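Local coordinates for protein dTDP-glucose 4,6-dehydratase (Klebsiella pneumoniae, PDB 5U4Q) that binds NAD and probably catalyses the dehydration of a nucleotide-linked sugar such as dTDP-glucose, as a member of the NAD-dependent epimerase/dehydratase family, at residues A[10-15]-A[34-39]; A[42-47]-A[332-337]. All coordinates share one frame; numbering follows the deposited sequence.

Contact 1: A[10-15]-A[34-39]. With NAD (nicotinamide-adenine-dinucleotide), chain C.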
ATOM      1  N   GLY A  10      -5.521 -16.326   9.839  1.00 13.27           N
ATOM      2  CA  GLY A  10      -4.697 -16.103  11.030  1.00 12.84           C
ATOM      3  C   GLY A  10      -5.342 -16.774  12.227  1.00 12.63           C
ATOM      4  O   GLY A  10      -5.130 -16.357  13.366  1.00 12.50           O
ATOM      5  N   ALA A  11      -6.104 -17.840  11.988  1.00 12.56           N
ATOM      6  CA  ALA A  11      -6.883 -18.510  13.031  1.00 13.69           C
ATOM      7  C   ALA A  11      -6.087 -19.188  14.126  1.00 12.37           C
ATOM      8  O   ALA A  11      -6.646 -19.438  15.197  1.00 14.09           O
ATOM      9  CB  ALA A  11      -7.812 -19.536  12.379  1.00 14.38           C
ATOM     10  N   ALA A  12      -4.806 -19.472  13.886  1.00 12.61           N
ATOM     11  CA  ALA A  12      -3.939 -20.040  14.942  1.00 13.31           C
ATOM     12  C   ALA A  12      -3.228 -18.947  15.724  1.00 13.57           C
ATOM     13  O   ALA A  12      -2.516 -19.257  16.697  1.00 14.15           O
ATOM     14  CB  ALA A  12      -2.918 -20.997  14.365  1.00 15.23           C
ATOM     15  N   GLY A  13      -3.418 -17.701  15.295  1.00 12.44           N
ATOM     16  CA  GLY A  13      -2.842 -16.548  15.972  1.00 12.30           C
ATOM     17  C   GLY A  13      -3.725 -16.059  17.083  1.00 12.19           C
ATOM     18  O   GLY A  13      -4.783 -16.567  17.319  1.00 13.25           O
ATOM     19  N   PHE A  14      -3.255 -15.028  17.784  1.00 12.58           N
ATOM     20  CA  PHE A  14      -3.942 -14.490  18.946  1.00 12.38           C
ATOM     21  C   PHE A  14      -5.364 -14.042  18.700  1.00 12.05           C
ATOM     22  O   PHE A  14      -6.312 -14.604  19.233  1.00 12.58           O
ATOM     23  CB  PHE A  14      -3.086 -13.339  19.514  1.00 13.11           C
ATOM     24  CG  PHE A  14      -3.701 -12.565  20.663  1.00 13.16           C
ATOM     25  CD1 PHE A  14      -4.524 -13.140  21.602  1.00 12.83           C
ATOM     26  CD2 PHE A  14      -3.314 -11.233  20.856  1.00 13.82           C
ATOM     27  CE1 PHE A  14      -5.015 -12.400  22.677  1.00 12.93           C
ATOM     28  CE2 PHE A  14      -3.795 -10.494  21.918  1.00 13.64           C
ATOM     29  CZ  PHE A  14      -4.646 -11.072  22.824  1.00 12.95           C
ATOM     30  N   ILE A  15      -5.524 -13.010  17.886  1.00 11.58           N
ATOM     31  CA  ILE A  15      -6.846 -12.454  17.680  1.00 12.36           C
ATOM     32  C   ILE A  15      -7.725 -13.450  16.900  1.00 12.37           C
ATOM     33  O   ILE A  15      -8.864 -13.671  17.274  1.00 13.15           O
ATOM     34  CB  ILE A  15      -6.777 -11.062  17.011  1.00 13.14           C
ATOM     35  CG1 ILE A  15      -5.950 -10.125  17.898  1.00 13.45           C
ATOM     36  CG2 ILE A  15      -8.170 -10.503  16.794  1.00 13.15           C
ATOM     37  CD1 ILE A  15      -5.775  -8.751  17.321  1.00 13.85           C
ATOM     38  N   ASP A  34      -4.062 -20.692   8.440  1.00 13.82           N
ATOM     39  CA  ASP A  34      -2.871 -20.116   9.013  1.00 13.94           C
ATOM     40  C   ASP A  34      -1.714 -20.864   8.383  1.00 15.42           C
ATOM     41  O   ASP A  34      -1.859 -22.031   8.070  1.00 17.74           O
ATOM     42  CB  ASP A  34      -2.911 -20.317  10.528  1.00 14.37           C
ATOM     43  CG  ASP A  34      -2.024 -19.350  11.268  1.00 15.56           C
ATOM     44  OD1 ASP A  34      -0.775 -19.438  11.117  1.00 17.08           O
ATOM     45  OD2 ASP A  34      -2.593 -18.506  12.013  1.00 14.98           O
ATOM     46  N   ASN A  35      -0.583 -20.202   8.215  1.00 15.60           N
ATOM     47  CA  ASN A  35       0.596 -20.907   7.695  1.00 17.26           C
ATOM     48  C   ASN A  35       1.508 -21.449   8.782  1.00 18.41           C
ATOM     49  O   ASN A  35       2.558 -22.029   8.463  1.00 19.24           O
ATOM     50  CB  ASN A  35       1.360 -20.051   6.682  1.00 17.89           C
ATOM     51  CG  ASN A  35       2.112 -18.888   7.298  1.00 18.67           C
ATOM     52  OD1 ASN A  35       2.008 -18.610   8.495  1.00 18.19           O
ATOM     53  ND2 ASN A  35       2.902 -18.211   6.471  1.00 21.82           N
HETATM   54  N   MSE A  36       1.134 -21.255  10.050  1.00 17.54           N
HETATM   55  CA  MSE A  36       1.886 -21.790  11.198  1.00 19.48           C
HETATM   56  C   MSE A  36       3.319 -21.343  11.150  1.00 19.73           C
HETATM   57  O   MSE A  36       4.223 -22.119  11.449  1.00 22.88           O
HETATM   58  CB  MSE A  36       1.783 -23.328  11.246  1.00 21.04           C
HETATM   59  CG  MSE A  36       0.345 -23.830  11.163  1.00 20.87           C
HETATM   60 SE   MSE A  36      -0.774 -23.151  12.632  1.00 23.02          SE
HETATM   61  CE  MSE A  36      -0.120 -24.264  14.099  1.00 23.18           C
ATOM     62  N   ASN A  37       3.559 -20.086  10.786  1.00 18.79           N
ATOM     63  CA  ASN A  37       4.954 -19.625  10.682  1.00 20.47           C
ATOM     64  C   ASN A  37       5.596 -19.530  12.056  1.00 21.50           C
ATOM     65  O   ASN A  37       4.905 -19.480  13.083  1.00 20.92           O
ATOM     66  CB  ASN A  37       5.097 -18.324   9.887  1.00 20.60           C
ATOM     67  CG  ASN A  37       4.593 -17.098  10.641  1.00 21.58           C
ATOM     68  OD1 ASN A  37       4.971 -16.866  11.786  1.00 24.44           O
ATOM     69  ND2 ASN A  37       3.755 -16.294   9.995  1.00 23.67           N
ATOM     70  N   ASP A  38       6.929 -19.504  12.071  1.00 22.48           N
ATOM     71  CA  ASP A  38       7.659 -19.479  13.330  1.00 23.36           C
ATOM     72  C   ASP A  38       8.078 -18.100  13.843  1.00 22.33           C
ATOM     73  O   ASP A  38       9.062 -18.000  14.578  1.00 22.18           O
ATOM     74  CB  ASP A  38       8.860 -20.462  13.279  1.00 25.92           C
ATOM     75  CG  ASP A  38       9.921 -20.071  12.276  1.00 30.60           C
ATOM     76  OD1 ASP A  38       9.818 -19.005  11.629  1.00 28.20           O
ATOM     77  OD2 ASP A  38      10.898 -20.862  12.149  1.00 33.16           O
ATOM     78  N   TYR A  39       7.348 -17.043  13.483  0.60 22.45           N
ATOM     79  CA  TYR A  39       7.676 -15.704  13.992  0.60 24.47           C
ATOM     80  C   TYR A  39       7.744 -15.755  15.524  0.60 23.34           C
ATOM     81  O   TYR A  39       8.564 -15.067  16.152  0.60 24.63           O
ATOM     82  CB  TYR A  39       6.681 -14.649  13.495  0.60 27.59           C
ATOM     83  CG  TYR A  39       6.852 -13.314  14.190  0.60 28.52           C
ATOM     84  CD1 TYR A  39       7.896 -12.451  13.857  0.60 31.21           C
ATOM     85  CD2 TYR A  39       5.989 -12.935  15.200  0.60 31.65           C
ATOM     86  CE1 TYR A  39       8.056 -11.236  14.512  0.60 30.44           C
ATOM     87  CE2 TYR A  39       6.137 -11.728  15.859  0.60 32.37           C
ATOM     88  CZ  TYR A  39       7.171 -10.879  15.518  0.60 31.71           C
ATOM     89  OH  TYR A  39       7.312  -9.672  16.181  0.60 30.23           O
TER
HETATM   90  PA  NAD C 401      -0.512 -13.206  15.441  1.00 17.91           P
HETATM   91  O1A NAD C 401      -0.716 -13.878  16.744  1.00 16.08           O
HETATM   92  O2A NAD C 401       0.865 -13.139  14.811  1.00 17.99           O
HETATM   93  O5B NAD C 401      -1.561 -13.856  14.397  1.00 17.16           O
HETATM   94  C5B NAD C 401      -1.469 -13.739  12.982  1.00 16.57           C
HETATM   95  C4B NAD C 401      -1.485 -15.141  12.395  1.00 16.61           C
HETATM   96  O4B NAD C 401      -1.328 -14.944  10.977  1.00 16.29           O
HETATM   97  C3B NAD C 401      -0.340 -16.021  12.879  1.00 16.36           C
HETATM   98  O3B NAD C 401      -0.756 -17.207  13.573  1.00 17.59           O
HETATM   99  C2B NAD C 401       0.433 -16.307  11.592  1.00 16.36           C
HETATM  100  O2B NAD C 401       0.968 -17.644  11.536  1.00 17.62           O
HETATM  101  C1B NAD C 401      -0.560 -16.006  10.471  1.00 16.37           C
HETATM  102  N9A NAD C 401       0.083 -15.613   9.206  1.00 16.30           N
HETATM  103  C8A NAD C 401       1.031 -14.663   9.033  1.00 16.67           C
HETATM  104  N7A NAD C 401       1.398 -14.600   7.752  1.00 18.80           N
HETATM  105  C5A NAD C 401       0.666 -15.505   7.082  1.00 15.92           C
HETATM  106  C6A NAD C 401       0.603 -15.972   5.682  1.00 16.15           C
HETATM  107  N6A NAD C 401       1.358 -15.444   4.729  1.00 19.08           N
HETATM  108  N1A NAD C 401      -0.273 -16.944   5.422  1.00 16.71           N
HETATM  109  C2A NAD C 401      -1.050 -17.514   6.354  1.00 16.58           C
HETATM  110  N3A NAD C 401      -1.024 -17.160   7.655  1.00 16.60           N
HETATM  111  C4A NAD C 401      -0.181 -16.167   8.043  1.00 16.64           C
HETATM  112  O3  NAD C 401      -0.980 -11.663  15.491  1.00 17.61           O
HETATM  113  PN  NAD C 401      -2.371 -11.036  16.004  1.00 17.13           P
HETATM  114  O1N NAD C 401      -3.400 -12.055  16.269  1.00 16.23           O
HETATM  115  O2N NAD C 401      -1.943 -10.006  17.049  1.00 20.10           O
HETATM  116  O5D NAD C 401      -2.747 -10.207  14.695  1.00 21.16           O
HETATM  117  C5D NAD C 401      -3.959 -10.335  13.957  1.00 18.28           C
HETATM  118  C4D NAD C 401      -4.042  -9.116  13.053  1.00 17.32           C
HETATM  119  O4D NAD C 401      -4.293  -7.936  13.851  1.00 18.57           O
HETATM  120  C3D NAD C 401      -2.827  -8.778  12.198  1.00 17.87           C
HETATM  121  O3D NAD C 401      -3.298  -8.351  10.918  1.00 18.04           O
HETATM  122  C2D NAD C 401      -2.186  -7.595  12.884  1.00 18.27           C
HETATM  123  O2D NAD C 401      -1.491  -6.713  11.978  1.00 22.06           O
HETATM  124  C1D NAD C 401      -3.375  -6.901  13.519  1.00 18.44           C
HETATM  125  N1N NAD C 401      -3.012  -6.161  14.743  1.00 19.57           N
HETATM  126  C2N NAD C 401      -2.851  -6.759  15.946  1.00 19.57           C
HETATM  127  C3N NAD C 401      -2.508  -6.020  17.092  1.00 20.79           C
HETATM  128  C7N NAD C 401      -2.306  -6.625  18.487  1.00 23.23           C
HETATM  129  O7N NAD C 401      -2.170  -5.873  19.464  1.00 24.20           O
HETATM  130  N7N NAD C 401      -2.225  -7.948  18.711  1.00 22.97           N
HETATM  131  C4N NAD C 401      -2.300  -4.665  16.969  1.00 19.67           C
HETATM  132  C5N NAD C 401      -2.454  -4.066  15.726  1.00 20.64           C
HETATM  133  C6N NAD C 401      -2.790  -4.829  14.613  1.00 19.86           C

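Contact 2: A[42-47]-A[332-337]. With NAD (nicotinamide-adenine-dinucleotide), chain C.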
ATOM      1  N   VAL A  42       5.656 -21.882  17.498  1.00 21.65           N
ATOM      2  CA  VAL A  42       4.621 -22.631  16.786  1.00 21.05           C
ATOM      3  C   VAL A  42       3.801 -23.541  17.727  1.00 19.21           C
ATOM      4  O   VAL A  42       2.623 -23.804  17.471  1.00 18.43           O
ATOM      5  CB  VAL A  42       5.212 -23.428  15.596  1.00 23.08           C
ATOM      6  CG1 VAL A  42       4.139 -24.285  14.929  1.00 26.72           C
ATOM      7  CG2 VAL A  42       5.838 -22.469  14.589  1.00 24.62           C
ATOM      8  N   SER A  43       4.393 -23.990  18.842  1.00 18.11           N
ATOM      9  CA  SER A  43       3.651 -24.815  19.783  1.00 17.20           C
ATOM     10  C   SER A  43       2.477 -24.053  20.394  1.00 15.65           C
ATOM     11  O   SER A  43       1.471 -24.642  20.748  1.00 17.31           O
ATOM     12  CB  SER A  43       4.539 -25.385  20.897  1.00 19.18           C
ATOM     13  OG  SER A  43       5.198 -24.362  21.632  1.00 23.29           O
ATOM     14  N   LEU A  44       2.645 -22.741  20.545  1.00 15.78           N
ATOM     15  CA  LEU A  44       1.565 -21.896  21.066  1.00 14.44           C
ATOM     16  C   LEU A  44       0.425 -21.801  20.034  1.00 14.88           C
ATOM     17  O   LEU A  44      -0.745 -21.891  20.383  1.00 14.41           O
ATOM     18  CB  LEU A  44       2.110 -20.520  21.474  1.00 14.95           C
ATOM     19  CG  LEU A  44       1.080 -19.500  21.954  1.00 15.37           C
ATOM     20  CD1 LEU A  44       0.311 -20.025  23.142  1.00 17.28           C
ATOM     21  CD2 LEU A  44       1.790 -18.208  22.282  1.00 16.34           C
ATOM     22  N   LYS A  45       0.789 -21.580  18.769  1.00 14.78           N
ATOM     23  CA  LYS A  45      -0.204 -21.583  17.681  1.00 14.11           C
ATOM     24  C   LYS A  45      -0.952 -22.921  17.625  1.00 14.98           C
ATOM     25  O   LYS A  45      -2.169 -22.940  17.479  1.00 14.81           O
ATOM     26  CB  LYS A  45       0.456 -21.251  16.347  1.00 14.77           C
ATOM     27  CG  LYS A  45       1.011 -19.829  16.296  1.00 14.30           C
ATOM     28  CD  LYS A  45       1.689 -19.534  14.967  1.00 15.52           C
ATOM     29  CE  LYS A  45       2.226 -18.111  14.990  1.00 16.22           C
ATOM     30  NZ  LYS A  45       2.858 -17.691  13.717  1.00 17.33           N
ATOM     31  N   GLN A  46      -0.228 -24.035  17.751  0.50 14.43           N
ATOM     32  CA  GLN A  46      -0.915 -25.327  17.722  0.50 15.49           C
ATOM     33  C   GLN A  46      -1.815 -25.496  18.940  0.50 14.91           C
ATOM     34  O   GLN A  46      -2.880 -26.094  18.843  0.50 16.27           O
ATOM     35  CB  GLN A  46       0.050 -26.496  17.629  0.50 16.58           C
ATOM     36  CG  GLN A  46      -0.675 -27.821  17.421  0.50 17.19           C
ATOM     37  CD  GLN A  46      -1.433 -27.886  16.102  0.50 18.31           C
ATOM     38  OE1 GLN A  46      -2.641 -28.104  16.082  0.50 19.89           O
ATOM     39  NE2 GLN A  46      -0.727 -27.663  14.996  0.50 18.09           N
ATOM     40  N   ALA A  47      -1.406 -24.957  20.089  1.00 14.12           N
ATOM     41  CA  ALA A  47      -2.247 -25.036  21.281  1.00 15.01           C
ATOM     42  C   ALA A  47      -3.555 -24.272  21.059  1.00 14.68           C
ATOM     43  O   ALA A  47      -4.614 -24.698  21.504  1.00 16.84           O
ATOM     44  CB  ALA A  47      -1.517 -24.531  22.535  1.00 15.35           C
ATOM     45  N   LYS A 332       0.070 -18.730  33.872  1.00 17.48           N
ATOM     46  CA  LYS A 332       0.548 -19.687  34.888  1.00 19.98           C
ATOM     47  C   LYS A 332       0.129 -21.092  34.584  1.00 21.05           C
ATOM     48  O   LYS A 332       0.918 -22.045  34.770  1.00 24.36           O
ATOM     49  CB  LYS A 332       0.057 -19.306  36.281  1.00 20.44           C
ATOM     50  CG  LYS A 332       0.764 -18.113  36.887  1.00 20.90           C
ATOM     51  CD  LYS A 332       0.366 -17.972  38.353  1.00 22.16           C
ATOM     52  CE  LYS A 332       1.169 -16.936  39.072  1.00 23.82           C
ATOM     53  NZ  LYS A 332       0.888 -17.009  40.552  1.00 21.96           N
ATOM     54  N   ASP A 333      -1.109 -21.235  34.143  1.00 18.74           N
ATOM     55  CA  ASP A 333      -1.649 -22.530  33.799  1.00 21.87           C
ATOM     56  C   ASP A 333      -0.996 -23.079  32.542  1.00 22.73           C
ATOM     57  O   ASP A 333      -0.584 -24.238  32.513  1.00 22.94           O
ATOM     58  CB  ASP A 333      -3.146 -22.434  33.578  1.00 24.42           C
ATOM     59  CG  ASP A 333      -3.757 -23.766  33.247  1.00 30.23           C
ATOM     60  OD1 ASP A 333      -3.954 -24.564  34.182  1.00 33.85           O
ATOM     61  OD2 ASP A 333      -4.051 -23.985  32.066  1.00 33.34           O
ATOM     62  N   TYR A 334      -0.870 -22.250  31.507  1.00 19.38           N
ATOM     63  CA  TYR A 334      -0.322 -22.739  30.238  1.00 19.92           C
ATOM     64  C   TYR A 334       1.134 -23.146  30.374  1.00 21.30           C
ATOM     65  O   TYR A 334       1.541 -24.193  29.828  1.00 23.41           O
ATOM     66  CB  TYR A 334      -0.494 -21.701  29.112  1.00 19.31           C
ATOM     67  CG  TYR A 334       0.038 -22.208  27.797  1.00 18.56           C
ATOM     68  CD1 TYR A 334      -0.663 -23.166  27.087  1.00 21.49           C
ATOM     69  CD2 TYR A 334       1.259 -21.794  27.310  1.00 20.83           C
ATOM     70  CE1 TYR A 334      -0.172 -23.679  25.894  1.00 21.73           C
ATOM     71  CE2 TYR A 334       1.753 -22.290  26.101  1.00 20.85           C
ATOM     72  CZ  TYR A 334       1.028 -23.242  25.410  1.00 21.32           C
ATOM     73  OH  TYR A 334       1.485 -23.775  24.221  1.00 22.88           O
ATOM     74  N   TYR A 335       1.912 -22.334  31.093  1.00 19.52           N
ATOM     75  CA  TYR A 335       3.350 -22.580  31.279  1.00 22.26           C
ATOM     76  C   TYR A 335       3.673 -23.393  32.525  1.00 27.06           C
ATOM     77  O   TYR A 335       4.853 -23.637  32.813  1.00 33.01           O
ATOM     78  CB  TYR A 335       4.166 -21.281  31.211  1.00 21.73           C
ATOM     79  CG  TYR A 335       4.177 -20.735  29.815  1.00 21.50           C
ATOM     80  CD1 TYR A 335       4.899 -21.386  28.808  1.00 22.85           C
ATOM     81  CD2 TYR A 335       3.457 -19.591  29.469  1.00 21.09           C
ATOM     82  CE1 TYR A 335       4.909 -20.918  27.515  1.00 24.24           C
ATOM     83  CE2 TYR A 335       3.461 -19.118  28.164  1.00 21.06           C
ATOM     84  CZ  TYR A 335       4.195 -19.778  27.193  1.00 23.12           C
ATOM     85  OH  TYR A 335       4.202 -19.338  25.886  1.00 24.02           O
ATOM     86  N   GLN A 336       2.643 -23.820  33.236  1.00 28.67           N
ATOM     87  CA  GLN A 336       2.822 -24.650  34.429  1.00 35.09           C
ATOM     88  C   GLN A 336       3.821 -24.031  35.403  1.00 37.78           C
ATOM     89  O   GLN A 336       4.767 -24.688  35.884  1.00 37.68           O
ATOM     90  CB  GLN A 336       3.230 -26.073  34.026  1.00 36.84           C
ATOM     91  CG  GLN A 336       2.217 -26.801  33.160  1.00 38.64           C
ATOM     92  CD  GLN A 336       0.926 -27.135  33.898  1.00 44.30           C
ATOM     93  OE1 GLN A 336       0.209 -26.250  34.386  1.00 42.16           O
ATOM     94  NE2 GLN A 336       0.606 -28.424  33.954  1.00 46.76           N
ATOM     95  N   ILE A 337       3.588 -22.753  35.680  1.00 39.43           N
ATOM     96  CA  ILE A 337       4.375 -21.971  36.611  1.00 43.77           C
ATOM     97  C   ILE A 337       3.841 -22.318  37.990  1.00 47.46           C
ATOM     98  O   ILE A 337       4.535 -22.198  38.997  1.00 45.76           O
ATOM     99  CB  ILE A 337       4.189 -20.445  36.374  1.00 45.39           C
ATOM    100  CG1 ILE A 337       4.555 -20.047  34.939  1.00 44.72           C
ATOM    101  CG2 ILE A 337       4.998 -19.622  37.373  1.00 47.23           C
ATOM    102  CD1 ILE A 337       6.010 -20.236  34.569  1.00 43.97           C
ATOM    103  OXT ILE A 337       2.682 -22.727  38.108  1.00 46.83           O
TER
HETATM  104  PA  NAD C 401      -0.512 -13.206  15.441  1.00 17.91           P
HETATM  105  O1A NAD C 401      -0.716 -13.878  16.744  1.00 16.08           O
HETATM  106  O2A NAD C 401       0.865 -13.139  14.811  1.00 17.99           O
HETATM  107  O5B NAD C 401      -1.561 -13.856  14.397  1.00 17.16           O
HETATM  108  C5B NAD C 401      -1.469 -13.739  12.982  1.00 16.57           C
HETATM  109  C4B NAD C 401      -1.485 -15.141  12.395  1.00 16.61           C
HETATM  110  O4B NAD C 401      -1.328 -14.944  10.977  1.00 16.29           O
HETATM  111  C3B NAD C 401      -0.340 -16.021  12.879  1.00 16.36           C
HETATM  112  O3B NAD C 401      -0.756 -17.207  13.573  1.00 17.59           O
HETATM  113  C2B NAD C 401       0.433 -16.307  11.592  1.00 16.36           C
HETATM  114  O2B NAD C 401       0.968 -17.644  11.536  1.00 17.62           O
HETATM  115  C1B NAD C 401      -0.560 -16.006  10.471  1.00 16.37           C
HETATM  116  N9A NAD C 401       0.083 -15.613   9.206  1.00 16.30           N
HETATM  117  C8A NAD C 401       1.031 -14.663   9.033  1.00 16.67           C
HETATM  118  N7A NAD C 401       1.398 -14.600   7.752  1.00 18.80           N
HETATM  119  C5A NAD C 401       0.666 -15.505   7.082  1.00 15.92           C
HETATM  120  C6A NAD C 401       0.603 -15.972   5.682  1.00 16.15           C
HETATM  121  N6A NAD C 401       1.358 -15.444   4.729  1.00 19.08           N
HETATM  122  N1A NAD C 401      -0.273 -16.944   5.422  1.00 16.71           N
HETATM  123  C2A NAD C 401      -1.050 -17.514   6.354  1.00 16.58           C
HETATM  124  N3A NAD C 401      -1.024 -17.160   7.655  1.00 16.60           N
HETATM  125  C4A NAD C 401      -0.181 -16.167   8.043  1.00 16.64           C
HETATM  126  O3  NAD C 401      -0.980 -11.663  15.491  1.00 17.61           O
HETATM  127  PN  NAD C 401      -2.371 -11.036  16.004  1.00 17.13           P
HETATM  128  O1N NAD C 401      -3.400 -12.055  16.269  1.00 16.23           O
HETATM  129  O2N NAD C 401      -1.943 -10.006  17.049  1.00 20.10           O
HETATM  130  O5D NAD C 401      -2.747 -10.207  14.695  1.00 21.16           O
HETATM  131  C5D NAD C 401      -3.959 -10.335  13.957  1.00 18.28           C
HETATM  132  C4D NAD C 401      -4.042  -9.116  13.053  1.00 17.32           C
HETATM  133  O4D NAD C 401      -4.293  -7.936  13.851  1.00 18.57           O
HETATM  134  C3D NAD C 401      -2.827  -8.778  12.198  1.00 17.87           C
HETATM  135  O3D NAD C 401      -3.298  -8.351  10.918  1.00 18.04           O
HETATM  136  C2D NAD C 401      -2.186  -7.595  12.884  1.00 18.27           C
HETATM  137  O2D NAD C 401      -1.491  -6.713  11.978  1.00 22.06           O
HETATM  138  C1D NAD C 401      -3.375  -6.901  13.519  1.00 18.44           C
HETATM  139  N1N NAD C 401      -3.012  -6.161  14.743  1.00 19.57           N
HETATM  140  C2N NAD C 401      -2.851  -6.759  15.946  1.00 19.57           C
HETATM  141  C3N NAD C 401      -2.508  -6.020  17.092  1.00 20.79           C
HETATM  142  C7N NAD C 401      -2.306  -6.625  18.487  1.00 23.23           C
HETATM  143  O7N NAD C 401      -2.170  -5.873  19.464  1.00 24.20           O
HETATM  144  N7N NAD C 401      -2.225  -7.948  18.711  1.00 22.97           N
HETATM  145  C4N NAD C 401      -2.300  -4.665  16.969  1.00 19.67           C
HETATM  146  C5N NAD C 401      -2.454  -4.066  15.726  1.00 20.64           C
HETATM  147  C6N NAD C 401      -2.790  -4.829  14.613  1.00 19.86           C
HETATM  148  O   HOH W   1       4.109 -23.326  23.766  1.00 25.76           O

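Contact 1: A[10-15]-A[34-39]
The Asn35 amide lies flat over one face of the NAD adenine, with Asn35 OD1 3.3 Å from NAD C4A and ND2 over C6A, while Asn37 ND2 covers C8A on the same face. Both Asp34 oxygens accept two hydrogen bonds each. Asp34 OD1 takes the adenosine ribose hydroxyl NAD O2B at 2.5 Å and, on its anti lone pair, Met36 N at 2.8 Å, an Asx turn. Asp34 OD2 takes the hydroxyl NAD O3B at 2.7 Å and is met from above the carboxylate plane by Ala12 N at 3.1 Å, in a bent bond (140°). Four donors thus fix the acid's rotation and probably favour its charged form. Met36, a selenomethionine, folds back at chi2 and chi3 so that SE touches Ala12 CB. At the helix start, Phe14 N and Ile15 N each give a nearly straight bond to a phosphate oxygen, NAD O1A at 3.0 Å and NAD O1N at 2.8 Å respectively. This is the glycine-rich dinucleotide-binding turn of a Rossmann fold, with the acidic residue ending the second strand; such an acid generally favours NAD over NADP. The turn leads into helix 14-25, Asp34 closes strand 29-34 beside strand 5-9, and helix 42-50 packs on Ala12 and Met36.

Contact 2: A[42-47]-A[332-337]
The phenol tip of Tyr334 pokes end-on into the flank of helix 42-50. Tyr334 OH sits 3.5 Å from Ala47 CB and 3.7 Å from Leu44 CA, so the hydroxyl rests against residues about one turn apart. The two sides of the ring tip have different partners: Tyr334 CE1 comes to 3.7 Å from Ala47 CB, and Tyr334 CE2 to 4.0 Å from Leu44 CD1, the leucine crossing the tyrosine obliquely. No direct hydrogen bond joins the two segments; instead one water, lying in the plane of the Tyr334 ring, bonds to Tyr334 OH at 2.7 Å and donates to Ser43 OG at 2.6 Å. Ser43 OG is also hydrogen-bonded to Asp41 OD1, which probably fixes the orientation of the hydroxyl that receives the water. Further out, Tyr335 offers a ring face to Tyr334, whose CD2 stands 3.5 Å above the plane of the Tyr335 ring, over its centre, so the two consecutive rings brace each other. Tyr334 CG, anti to the backbone N (chi1 -179°), sends the ring outward from its helix, and the rings of Trp330 and Trp188 also meet it. Gln336, with positive phi, leaves the helical conformation in a Schellman motif. Lys45 points away from this contact: its extended chain carries Lys45 NZ to the adenosine ribose hydroxyl NAD O2B at 2.9 Å, and Lys45 also makes a cation-pi contact with Tyr40. The contact thus joins the C-terminal end of helix 320-334 to helix 42-50 of the nucleotide-binding fold, near the surface, with Phe196 of helix 194-203 touching both Leu44 and Tyr335.

Contact 1 is completed earlier in the chain than contact 2 begins; their centres are about 14 Å apart, on the same side of the protein. The loop 34-39 leaves strand 29-34 of the parallel sheet and runs on to helix 42-50, which supplies one half of contact 2. They touch directly: Asn37 O probably accepts a hydrogen bond from Lys45 NZ at 2.8 Å, and the methyl CG2 of Val42 packs against the carbonyl oxygens of Met36 and Asn37. Both reach the cofactor. Helix 42-50 therefore has one flank toward the adenosine ribose of NAD and another against the chain's last helix, tying the C-terminal end of the polypeptide to the rim of the NAD site.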